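Local coordinates for trehalose-6-phosphate phosphatase-related protein (Thermoplasma acidophilum, PDB 1U02) that removes the phosphate from trehalose 6-phosphate to yield free trehalose, using magnesium as cofactor, at residues S132-I137 with V143-G148; H66-K71 with K111-L116; I196-G201 with I213-I218. All blocks are in the same frame, centred on the assembly; numbering follows the deposited sequence.

Overall arrangement
The three contacts follow one another along the chain in the order 2, 1, 3. Interactions 1 and 2 both reach the antiparallel sheet of strands 107-111, 114-118, 144-147 and 151-155, and their centres are 16 Å apart. Interaction 1 sets helix 127-141 against its edge strand 144-147. Interaction 2 joins the turn between strands 107-111 and 114-118 to strand 69-72 of the large mixed sheet. Interaction 3 lies on that mixed sheet too, about 25 Å from interaction 2 and 30 Å from interaction 1 between centres, on the other side of the chain's centre. There V198 brings strand 194-198 near the magnesium ligand D179. Interaction 2 thus links the HAD core to the smaller sheet.

Interaction 1: S132-I137 with V143-G148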
loop_
_atom_site.group_PDB
_atom_site.type_symbol
_atom_site.label_atom_id
_atom_site.label_comp_id
_atom_site.label_asym_id
_atom_site.label_seq_id
_atom_site.Cartn_x
_atom_site.Cartn_y
_atom_site.Cartn_z
ATOM N N SER A 132 17.579 12.222 -10.170
ATOM C CA SER A 132 18.967 12.077 -9.743
ATOM C C SER A 132 19.171 12.638 -8.336
ATOM O O SER A 132 19.965 12.101 -7.565
ATOM C CB SER A 132 19.917 12.775 -10.730
ATOM O OG SER A 132 19.766 14.184 -10.693
ATOM N N ARG A 133 18.454 13.713 -8.002
ATOM C CA ARG A 133 18.566 14.304 -6.665
ATOM C C ARG A 133 18.037 13.330 -5.625
ATOM O O ARG A 133 18.632 13.152 -4.565
ATOM C CB ARG A 133 17.757 15.600 -6.546
ATOM C CG ARG A 133 18.346 16.822 -7.222
ATOM C CD ARG A 133 17.597 18.064 -6.737
ATOM N NE ARG A 133 18.028 19.295 -7.389
ATOM C CZ ARG A 133 17.548 20.500 -7.097
ATOM N NH1 ARG A 133 16.618 20.639 -6.157
ATOM N NH2 ARG A 133 17.995 21.568 -7.743
ATOM N N ILE A 134 16.898 12.718 -5.927
ATOM C CA ILE A 134 16.286 11.759 -5.011
ATOM C C ILE A 134 17.218 10.570 -4.782
ATOM O O ILE A 134 17.409 10.128 -3.650
ATOM C CB ILE A 134 14.935 11.260 -5.566
ATOM C CG1 ILE A 134 13.931 12.413 -5.569
ATOM C CG2 ILE A 134 14.413 10.096 -4.727
ATOM C CD1 ILE A 134 12.640 12.107 -6.310
ATOM N N GLU A 135 17.815 10.066 -5.854
ATOM C CA GLU A 135 18.723 8.932 -5.739
ATOM C C GLU A 135 19.948 9.299 -4.904
ATOM O O GLU A 135 20.481 8.463 -4.179
ATOM C CB GLU A 135 19.129 8.457 -7.136
ATOM C CG GLU A 135 17.911 8.113 -7.984
ATOM C CD GLU A 135 18.249 7.731 -9.410
ATOM O OE1 GLU A 135 19.129 8.382 -10.010
ATOM O OE2 GLU A 135 17.614 6.787 -9.934
ATOM N N GLU A 136 20.381 10.554 -4.995
ATOM C CA GLU A 136 21.533 11.018 -4.225
ATOM C C GLU A 136 21.178 11.008 -2.739
ATOM O O GLU A 136 21.968 10.573 -1.897
ATOM C CB GLU A 136 21.931 12.429 -4.670
ATOM C CG GLU A 136 23.088 13.036 -3.894
ATOM C CD GLU A 136 23.535 14.372 -4.470
ATOM O OE1 GLU A 136 22.692 15.294 -4.572
ATOM O OE2 GLU A 136 24.729 14.501 -4.825
ATOM N N ILE A 137 19.982 11.492 -2.419
ATOM C CA ILE A 137 19.532 11.504 -1.036
ATOM C C ILE A 137 19.451 10.067 -0.519
ATOM O O ILE A 137 19.820 9.782 0.619
ATOM C CB ILE A 137 18.145 12.178 -0.911
ATOM C CG1 ILE A 137 18.293 13.689 -1.089
ATOM C CG2 ILE A 137 17.533 11.884 0.449
ATOM C CD1 ILE A 137 19.106 14.355 0.018
ATOM N N VAL A 143 18.879 4.657 2.219
ATOM C CA VAL A 143 17.519 4.165 2.085
ATOM C C VAL A 143 17.317 3.644 0.674
ATOM O O VAL A 143 18.199 3.767 -0.180
ATOM C CB VAL A 143 16.465 5.249 2.416
ATOM C CG1 VAL A 143 16.458 5.504 3.915
ATOM C CG2 VAL A 143 16.771 6.532 1.666
ATOM N N GLU A 144 16.146 3.067 0.438
ATOM C CA GLU A 144 15.811 2.463 -0.840
ATOM C C GLU A 144 14.865 3.320 -1.674
ATOM O O GLU A 144 13.998 4.014 -1.134
ATOM C CB GLU A 144 15.202 1.090 -0.547
ATOM C CG GLU A 144 14.597 0.338 -1.711
ATOM C CD GLU A 144 14.057 -1.010 -1.260
ATOM O OE1 GLU A 144 14.869 -1.834 -0.777
ATOM O OE2 GLU A 144 12.830 -1.237 -1.373
ATOM N N THR A 145 15.035 3.271 -2.993
ATOM C CA THR A 145 14.200 4.052 -3.898
ATOM C C THR A 145 13.236 3.170 -4.698
ATOM O O THR A 145 13.636 2.162 -5.271
ATOM C CB THR A 145 15.069 4.863 -4.898
ATOM O OG1 THR A 145 16.027 5.653 -4.180
ATOM C CG2 THR A 145 14.204 5.791 -5.726
ATOM N N TYR A 146 11.966 3.559 -4.726
ATOM C CA TYR A 146 10.937 2.836 -5.470
ATOM C C TYR A 146 10.402 3.757 -6.563
ATOM O O TYR A 146 10.126 4.931 -6.309
ATOM C CB TYR A 146 9.780 2.434 -4.547
ATOM C CG TYR A 146 8.597 1.864 -5.298
ATOM C CD1 TYR A 146 8.622 0.560 -5.794
ATOM C CD2 TYR A 146 7.470 2.641 -5.551
ATOM C CE1 TYR A 146 7.552 0.043 -6.524
ATOM C CE2 TYR A 146 6.397 2.137 -6.282
ATOM C CZ TYR A 146 6.445 0.838 -6.764
ATOM O OH TYR A 146 5.391 0.332 -7.488
ATOM N N TYR A 147 10.251 3.225 -7.772
ATOM C CA TYR A 147 9.746 4.010 -8.895
ATOM C C TYR A 147 8.375 3.485 -9.321
ATOM O O TYR A 147 8.251 2.333 -9.738
ATOM C CB TYR A 147 10.718 3.917 -10.077
ATOM C CG TYR A 147 12.153 4.255 -9.728
ATOM C CD1 TYR A 147 12.605 5.574 -9.734
ATOM C CD2 TYR A 147 13.056 3.254 -9.378
ATOM C CE1 TYR A 147 13.927 5.888 -9.399
ATOM C CE2 TYR A 147 14.378 3.554 -9.041
ATOM C CZ TYR A 147 14.806 4.873 -9.052
ATOM O OH TYR A 147 16.109 5.175 -8.699
ATOM N N GLY A 148 7.352 4.326 -9.207
ATOM C CA GLY A 148 6.013 3.918 -9.594
ATOM C C GLY A 148 5.475 4.825 -10.684
ATOM O O GLY A 148 6.243 5.503 -11.367
#
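Helix 127-141 packs here on strand 144-147, the edge strand of the four-stranded antiparallel sheet, with E135 and Y147 making the polar contact. The phenol OH of Y147 donates a hydrogen bond to OE2 of E135, a short one at 2.5 Å. OE2 accepts it with its anti lone pair, on the side away from OE1. The carboxylate and the ring planes are 86° apart, and the two side chains cross at about a right angle. E135 carries CG anti to its carbonyl carbon (chi1 -56°) and then runs extended, which brings the carboxylate across to the tyrosine. CG of E135 also lies 3.5 Å from OH of Y147. The same OE2 has a long, weak ion pair with R131 NE, and R131 forms a cation-pi contact with the Y147 ring. Deeper in, the contact is apolar. CG2 of I134 sits 4.4 Å from CG2 of T145, a loose approach, and both residues also touch L154 of strand 151-155. With an alanine here in place of E135, the Y147 hydroxyl would probably lose this acceptor and R131 a carboxylate partner. The nearby arginine would probably favour a charged carboxylate. The chemistry is therefore divided: one carboxylate oxygen, probably charged, ties the tyrosine hydroxyl to the helix, while a single methyl-to-methyl approach lies on the buried side.

Interaction 2: H66-K71 with K111-L116; sequences HGACSK and KNLAVL
One leucine carries this whole contact, at a turn where two sheets meet. L113 lies in the type I beta turn from K111 to A114, which connects strands 107-111 and 114-118. Its CD1 methyl reaches the start of strand 69-72, where it meets two consecutive residues. CD1 of L113 is 4.2 Å from CB of C69 and 4.4 Å from CB of A68. Neighbours in a regular strand point to opposite sides. Here A68 and C69 both face C64, which makes a classic beta bulge, and both have CB directed toward the turn. L113 has CG beside its backbone N (chi1 -67°) and CD1 extended beyond it (chi2 174°), which carries that methyl outward to the bulge. Y78 of strand 75-78 and L86 of helix 86-96 also pack on L113. G67, just before the bulge, has a positive phi of 118°, where a side chain would run into the carbonyl of H66. No hydrogen bond crosses between the two segments, and they bury only 81 Å² together. All three touching residues are buried, so the link between the sheets rests here on van der Waals contact of aliphatic carbon.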
loop_
_atom_site.group_PDB
_atom_site.type_symbol
_atom_site.label_atom_id
_atom_site.label_comp_id
_atom_site.label_asym_id
_atom_site.label_seq_id
_atom_site.Cartn_x
_atom_site.Cartn_y
_atom_site.Cartn_z
ATOM N N HIS A 66 4.569 -1.481 2.882
ATOM C CA HIS A 66 4.959 -2.705 2.187
ATOM C C HIS A 66 5.570 -3.735 3.140
ATOM O O HIS A 66 6.302 -4.632 2.711
ATOM C CB HIS A 66 5.950 -2.383 1.059
ATOM C CG HIS A 66 5.330 -1.668 -0.104
ATOM N ND1 HIS A 66 4.595 -2.316 -1.070
ATOM C CD2 HIS A 66 5.316 -0.354 -0.436
ATOM C CE1 HIS A 66 4.154 -1.434 -1.951
ATOM N NE2 HIS A 66 4.577 -0.236 -1.588
ATOM N N GLY A 67 5.264 -3.599 4.429
ATOM C CA GLY A 67 5.777 -4.539 5.414
ATOM C C GLY A 67 6.694 -3.999 6.501
ATOM O O GLY A 67 6.981 -4.714 7.459
ATOM N N ALA A 68 7.147 -2.751 6.386
ATOM C CA ALA A 68 8.048 -2.188 7.394
ATOM C C ALA A 68 7.398 -2.021 8.765
ATOM O O ALA A 68 8.075 -2.069 9.792
ATOM C CB ALA A 68 8.599 -0.847 6.916
ATOM N N CYS A 69 6.089 -1.816 8.783
ATOM C CA CYS A 69 5.367 -1.631 10.034
ATOM C C CYS A 69 3.963 -2.188 9.892
ATOM O O CYS A 69 3.353 -2.081 8.831
ATOM C CB CYS A 69 5.299 -0.138 10.380
ATOM S SG CYS A 69 4.671 0.247 12.029
ATOM N N SER A 70 3.455 -2.785 10.961
ATOM C CA SER A 70 2.110 -3.343 10.957
ATOM C C SER A 70 1.356 -2.765 12.139
ATOM O O SER A 70 1.964 -2.248 13.081
ATOM C CB SER A 70 2.152 -4.868 11.107
ATOM O OG SER A 70 2.940 -5.467 10.099
ATOM N N LYS A 71 0.033 -2.817 12.073
ATOM C CA LYS A 71 -0.791 -2.358 13.178
ATOM C C LYS A 71 -1.684 -3.557 13.441
ATOM O O LYS A 71 -2.584 -3.863 12.658
ATOM C CB LYS A 71 -1.619 -1.128 12.806
ATOM C CG LYS A 71 -2.435 -0.584 13.982
ATOM C CD LYS A 71 -3.125 0.726 13.636
ATOM C CE LYS A 71 -3.983 1.225 14.793
ATOM N NZ LYS A 71 -4.619 2.549 14.499
ATOM N N LYS A 111 5.918 10.800 5.653
ATOM C CA LYS A 111 5.420 9.713 6.490
ATOM C C LYS A 111 6.567 9.318 7.418
ATOM O O LYS A 111 7.726 9.597 7.118
ATOM C CB LYS A 111 4.982 8.533 5.621
ATOM C CG LYS A 111 3.905 8.949 4.633
ATOM C CD LYS A 111 3.557 7.897 3.623
ATOM C CE LYS A 111 2.644 8.513 2.567
ATOM N NZ LYS A 111 2.004 7.507 1.699
ATOM N N ASN A 112 6.259 8.677 8.539
ATOM C CA ASN A 112 7.311 8.297 9.477
ATOM C C ASN A 112 8.389 7.388 8.893
ATOM O O ASN A 112 9.559 7.493 9.271
ATOM C CB ASN A 112 6.711 7.640 10.722
ATOM C CG ASN A 112 5.848 8.593 11.518
ATOM O OD1 ASN A 112 6.143 9.783 11.599
ATOM N ND2 ASN A 112 4.786 8.074 12.123
ATOM N N LEU A 113 8.014 6.499 7.979
ATOM C CA LEU A 113 8.998 5.593 7.390
ATOM C C LEU A 113 9.090 5.670 5.871
ATOM O O LEU A 113 9.473 4.701 5.211
ATOM C CB LEU A 113 8.720 4.148 7.822
ATOM C CG LEU A 113 8.945 3.908 9.324
ATOM C CD1 LEU A 113 8.504 2.500 9.717
ATOM C CD2 LEU A 113 10.424 4.128 9.652
ATOM N N ALA A 114 8.754 6.826 5.317
ATOM C CA ALA A 114 8.836 7.003 3.872
ATOM C C ALA A 114 8.515 8.431 3.482
ATOM O O ALA A 114 7.796 9.133 4.192
ATOM C CB ALA A 114 7.866 6.048 3.159
ATOM N N VAL A 115 9.080 8.859 2.361
ATOM C CA VAL A 115 8.814 10.181 1.813
ATOM C C VAL A 115 8.506 9.902 0.357
ATOM O O VAL A 115 9.339 9.370 -0.382
ATOM C CB VAL A 115 10.021 11.133 1.914
ATOM C CG1 VAL A 115 9.658 12.478 1.288
ATOM C CG2 VAL A 115 10.408 11.325 3.377
ATOM N N LEU A 116 7.292 10.245 -0.044
ATOM C CA LEU A 116 6.839 10.005 -1.400
ATOM C C LEU A 116 6.837 11.294 -2.216
ATOM O O LEU A 116 6.255 12.300 -1.806
ATOM C CB LEU A 116 5.437 9.381 -1.346
ATOM C CG LEU A 116 4.731 8.918 -2.624
ATOM C CD1 LEU A 116 3.668 7.879 -2.271
ATOM C CD2 LEU A 116 4.106 10.109 -3.318
#

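Interaction 3: I196-G201 with I213-I218; sequences IKVGEG and IEMRKI
This is an apolar strand-to-helix contact, in which M215 of helix 212-229 covers strand 194-198 of the HAD-family mixed sheet. M215 is selenomethionine, and its selenium meets both aliphatic partners. SE of M215 lies 3.7 Å from CG2 of V198 and 3.8 Å from CG2 of I196. These two residues are two apart along the strand, and K197 between them is directed away from the helix. M215 has CG anti to its backbone N (chi1 -178°) and then bends at chi2 (66°), which lays SE against the two branched side chains. Its CE continues toward I196, 4.1 Å from CD1 of that residue. The V198 and M215 side chains cross at about a right angle. On the far side of the strand, NZ of K197 bonds to O of V198 at 3.1 Å, coming from above the carbonyl plane. V198 also comes near the metal sites: its side chain is about 4 Å from both the bound sodium and the side chain of D179, a magnesium ligand. From the helix, M215 touches A177 of strand 174-178, while E214 touches V209 and I218 touches F207 of strand 207-209. Helix 212-229 therefore lies over strand 194-198 and reaches the strands that flank it.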
loop_
_atom_site.group_PDB
_atom_site.type_symbol
_atom_site.label_atom_id
_atom_site.label_comp_id
_atom_site.label_asym_id
_atom_site.label_seq_id
_atom_site.Cartn_x
_atom_site.Cartn_y
_atom_site.Cartn_z
ATOM N N ILE A 196 -6.030 -12.518 -6.508
ATOM C CA ILE A 196 -6.955 -11.735 -7.321
ATOM C C ILE A 196 -6.293 -10.468 -7.860
ATOM O O ILE A 196 -5.861 -9.606 -7.092
ATOM C CB ILE A 196 -8.195 -11.318 -6.495
ATOM C CG1 ILE A 196 -8.887 -12.555 -5.916
ATOM C CG2 ILE A 196 -9.148 -10.516 -7.360
ATOM C CD1 ILE A 196 -10.028 -12.218 -4.973
ATOM N N LYS A 197 -6.224 -10.351 -9.180
ATOM C CA LYS A 197 -5.619 -9.178 -9.802
ATOM C C LYS A 197 -6.703 -8.169 -10.159
ATOM O O LYS A 197 -7.751 -8.535 -10.687
ATOM C CB LYS A 197 -4.862 -9.582 -11.070
ATOM C CG LYS A 197 -4.309 -8.425 -11.904
ATOM C CD LYS A 197 -3.117 -7.749 -11.234
ATOM C CE LYS A 197 -2.399 -6.804 -12.193
ATOM N NZ LYS A 197 -3.311 -5.780 -12.758
ATOM N N VAL A 198 -6.451 -6.899 -9.858
ATOM C CA VAL A 198 -7.404 -5.847 -10.180
ATOM C C VAL A 198 -6.782 -4.981 -11.268
ATOM O O VAL A 198 -5.642 -4.542 -11.131
ATOM C CB VAL A 198 -7.700 -4.940 -8.965
ATOM C CG1 VAL A 198 -8.706 -3.862 -9.358
ATOM C CG2 VAL A 198 -8.228 -5.772 -7.801
ATOM N N GLY A 199 -7.524 -4.753 -12.346
ATOM C CA GLY A 199 -7.020 -3.910 -13.414
ATOM C C GLY A 199 -6.400 -4.618 -14.599
ATOM O O GLY A 199 -6.173 -5.826 -14.583
ATOM N N GLU A 200 -6.112 -3.835 -15.630
ATOM C CA GLU A 200 -5.526 -4.337 -16.865
ATOM C C GLU A 200 -4.078 -4.789 -16.666
ATOM O O GLU A 200 -3.437 -4.432 -15.677
ATOM C CB GLU A 200 -5.599 -3.235 -17.926
ATOM C CG GLU A 200 -5.310 -3.677 -19.346
ATOM C CD GLU A 200 -5.704 -2.617 -20.358
ATOM O OE1 GLU A 200 -5.203 -1.477 -20.246
ATOM O OE2 GLU A 200 -6.513 -2.921 -21.261
ATOM N N GLY A 201 -3.574 -5.584 -17.607
ATOM C CA GLY A 201 -2.206 -6.065 -17.517
ATOM C C GLY A 201 -2.099 -7.572 -17.378
ATOM O O GLY A 201 -3.037 -8.229 -16.926
ATOM N N ILE A 213 -14.317 -1.253 -8.404
ATOM C CA ILE A 213 -15.761 -1.435 -8.327
ATOM C C ILE A 213 -16.100 -2.928 -8.384
ATOM O O ILE A 213 -16.883 -3.428 -7.571
ATOM C CB ILE A 213 -16.461 -0.700 -9.480
ATOM C CG1 ILE A 213 -16.210 0.801 -9.346
ATOM C CG2 ILE A 213 -17.958 -1.007 -9.472
ATOM C CD1 ILE A 213 -16.635 1.615 -10.548
ATOM N N GLU A 214 -15.497 -3.647 -9.328
ATOM C CA GLU A 214 -15.752 -5.084 -9.447
ATOM C C GLU A 214 -15.159 -5.792 -8.226
ATOM O O GLU A 214 -15.740 -6.747 -7.700
ATOM C CB GLU A 214 -15.123 -5.639 -10.729
ATOM C CG GLU A 214 -15.736 -6.959 -11.187
ATOM C CD GLU A 214 -15.024 -7.564 -12.395
ATOM O OE1 GLU A 214 -14.567 -6.798 -13.271
ATOM O OE2 GLU A 214 -14.937 -8.810 -12.473
HETATM N N MSE A 215 -13.998 -5.323 -7.777
HETATM C CA MSE A 215 -13.353 -5.910 -6.612
HETATM C C MSE A 215 -14.293 -5.820 -5.408
HETATM O O MSE A 215 -14.444 -6.780 -4.654
HETATM C CB MSE A 215 -12.049 -5.174 -6.300
HETATM C CG MSE A 215 -11.266 -5.746 -5.132
HETATM SE SE MSE A 215 -10.564 -7.537 -5.475
HETATM C CE MSE A 215 -11.557 -8.484 -4.141
ATOM N N ARG A 216 -14.920 -4.663 -5.230
ATOM C CA ARG A 216 -15.842 -4.475 -4.116
ATOM C C ARG A 216 -17.028 -5.429 -4.239
ATOM O O ARG A 216 -17.537 -5.940 -3.241
ATOM C CB ARG A 216 -16.360 -3.042 -4.085
ATOM C CG ARG A 216 -15.321 -2.015 -3.681
ATOM C CD ARG A 216 -15.963 -0.662 -3.448
ATOM N NE ARG A 216 -14.985 0.358 -3.087
ATOM C CZ ARG A 216 -15.302 1.612 -2.785
ATOM N NH1 ARG A 216 -16.571 1.991 -2.802
ATOM N NH2 ARG A 216 -14.355 2.487 -2.464
ATOM N N LYS A 217 -17.457 -5.661 -5.475
ATOM C CA LYS A 217 -18.590 -6.536 -5.743
ATOM C C LYS A 217 -18.272 -7.968 -5.335
ATOM O O LYS A 217 -19.130 -8.673 -4.812
ATOM C CB LYS A 217 -18.948 -6.479 -7.229
ATOM C CG LYS A 217 -20.316 -7.040 -7.554
ATOM C CD LYS A 217 -20.662 -6.832 -9.022
ATOM C CE LYS A 217 -22.094 -7.248 -9.308
ATOM N NZ LYS A 217 -22.471 -7.007 -10.726
ATOM N N ILE A 218 -17.037 -8.393 -5.577
ATOM C CA ILE A 218 -16.617 -9.740 -5.211
ATOM C C ILE A 218 -16.620 -9.879 -3.687
ATOM O O ILE A 218 -17.071 -10.896 -3.147
ATOM C CB ILE A 218 -15.207 -10.052 -5.762
ATOM C CG1 ILE A 218 -15.291 -10.327 -7.266
ATOM C CG2 ILE A 218 -14.602 -11.246 -5.036
ATOM C CD1 ILE A 218 -16.127 -11.545 -7.623
#